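Local coordinates for protein alpha-L-rhamnosidase (Aspergillus terreus, PDB 6GSZ) that probably hydrolyses terminal non-reducing alpha-L-rhamnose residues of alpha-L-rhamnosides, and here holds a beta-D-glucopyranose in a pocket of its six-hairpin glycosidase domain, at residues R451-F454 / P458-C461. Residues are numbered along the deposited sequence; the frame is centred on the assembly and turned at random.
Sequences RGNF and PTDC. With BGC (beta-D-glucopyranose), chain B.
With CG of Asn453 beside its own backbone N (chi1 -72°) and OG1 of Thr459 between its N and carbonyl carbon (chi1 57°), the two side chains meet nearly at right angles. Here the last turn of helix 437-453 in the six-hairpin glycosidase domain gives way to the loop that carries Asp460 into the glucose pocket. Thr459 OG1 donates to Asn453 OD1 over 2.7 Å, on a lone pair in the carbonyl plane (C=O...O angle 117°). Asn453 ND2 bonds to Ser449 O and Asn760 O, so both ends of the amide are held and its rotation is fixed. Thr459 N also donates to Asn453 O (2.8 Å), and Pro458 CA adds a CH...O contact of 3.3 Å to that Asn453 O; Phe454 and Pro458 form a single beta bridge just past the helix end. A water donates to both Gly452 O and Thr459 OG1. Pro458 CB lies over one face of the Phe454 ring, 4.5 Å from CZ, while Phe490 of helix 488-503 stacks with this ring. Beyond Thr459, Asp460 OD1 accepts a bond from Leu468 N, which probably helps to orient the carboxylate, and Asp460 OD2 lies 2.5 Å from glucose O1, an unusually short hydrogen bond.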
# COMPACT_ATOMS: atom_id res chain seq x y z
N ARG A 451 -1.07 -6.16 -3.81
CA ARG A 451 -1.19 -5.35 -5.03
C ARG A 451 -2.61 -4.79 -5.19
O ARG A 451 -2.78 -3.62 -5.57
CB ARG A 451 -0.85 -6.20 -6.25
CG ARG A 451 0.62 -6.55 -6.37
CD ARG A 451 0.85 -7.61 -7.42
NE ARG A 451 2.25 -7.86 -7.63
CZ ARG A 451 2.74 -8.85 -8.39
NH1 ARG A 451 1.93 -9.80 -8.86
NH2 ARG A 451 4.05 -8.89 -8.63
N GLY A 452 -3.63 -5.57 -4.86
CA GLY A 452 -4.95 -5.12 -5.10
C GLY A 452 -5.39 -3.99 -4.17
O GLY A 452 -6.31 -3.21 -4.50
N ASN A 453 -4.79 -3.94 -2.98
CA ASN A 453 -5.22 -3.11 -1.89
C ASN A 453 -4.21 -2.03 -1.47
O ASN A 453 -4.48 -1.30 -0.49
CB ASN A 453 -5.60 -3.98 -0.71
CG ASN A 453 -6.88 -4.73 -0.95
OD1 ASN A 453 -7.96 -4.10 -1.01
ND2 ASN A 453 -6.81 -6.06 -1.10
N PHE A 454 -3.13 -1.85 -2.22
CA PHE A 454 -2.26 -0.68 -2.05
C PHE A 454 -2.54 0.22 -3.25
O PHE A 454 -1.85 0.17 -4.25
CB PHE A 454 -0.80 -1.11 -1.87
CG PHE A 454 -0.43 -1.44 -0.44
CD1 PHE A 454 -1.03 -2.48 0.26
CD2 PHE A 454 0.44 -0.60 0.24
CE1 PHE A 454 -0.67 -2.74 1.58
CE2 PHE A 454 0.78 -0.87 1.56
CZ PHE A 454 0.17 -1.89 2.23
N PRO A 458 -4.18 2.21 1.81
CA PRO A 458 -4.29 0.79 2.08
C PRO A 458 -5.75 0.43 2.33
O PRO A 458 -6.29 0.73 3.40
CB PRO A 458 -3.39 0.59 3.31
CG PRO A 458 -3.47 1.94 4.02
CD PRO A 458 -3.76 2.98 2.97
N THR A 459 -6.33 -0.21 1.34
CA THR A 459 -7.77 -0.49 1.37
C THR A 459 -8.06 -1.86 1.99
O THR A 459 -7.23 -2.77 1.95
CB THR A 459 -8.42 -0.46 -0.02
OG1 THR A 459 -7.80 -1.38 -0.91
CG2 THR A 459 -8.37 0.90 -0.68
N ASP A 460 -9.25 -1.99 2.60
CA ASP A 460 -9.72 -3.26 3.04
C ASP A 460 -9.96 -4.22 1.87
O ASP A 460 -9.64 -5.40 1.93
CB ASP A 460 -11.01 -3.16 3.86
CG ASP A 460 -12.22 -2.55 3.15
OD1 ASP A 460 -12.06 -1.58 2.37
OD2 ASP A 460 -13.33 -3.09 3.42
N CYS A 461 -10.60 -3.70 0.81
CA CYS A 461 -10.89 -4.51 -0.36
C CYS A 461 -11.03 -3.61 -1.59
O CYS A 461 -11.09 -2.41 -1.44
CB CYS A 461 -12.16 -5.35 -0.18
SG CYS A 461 -13.66 -4.39 0.17
C2 BGC B . -12.62 -4.32 7.26
C3 BGC B . -12.71 -4.44 8.75
C4 BGC B . -13.90 -3.80 9.43
C5 BGC B . -15.05 -4.27 8.68
C6 BGC B . -16.25 -3.68 9.38
C1 BGC B . -13.96 -4.69 6.63
O1 BGC B . -13.81 -4.70 5.23
O2 BGC B . -11.85 -5.38 6.73
O3 BGC B . -11.70 -3.73 9.25
O4 BGC B . -14.06 -4.03 10.85
O5 BGC B . -15.03 -3.97 7.24
O6 BGC B . -17.41 -3.98 8.61
O HOH W 1 -8.21 -1.10 -3.66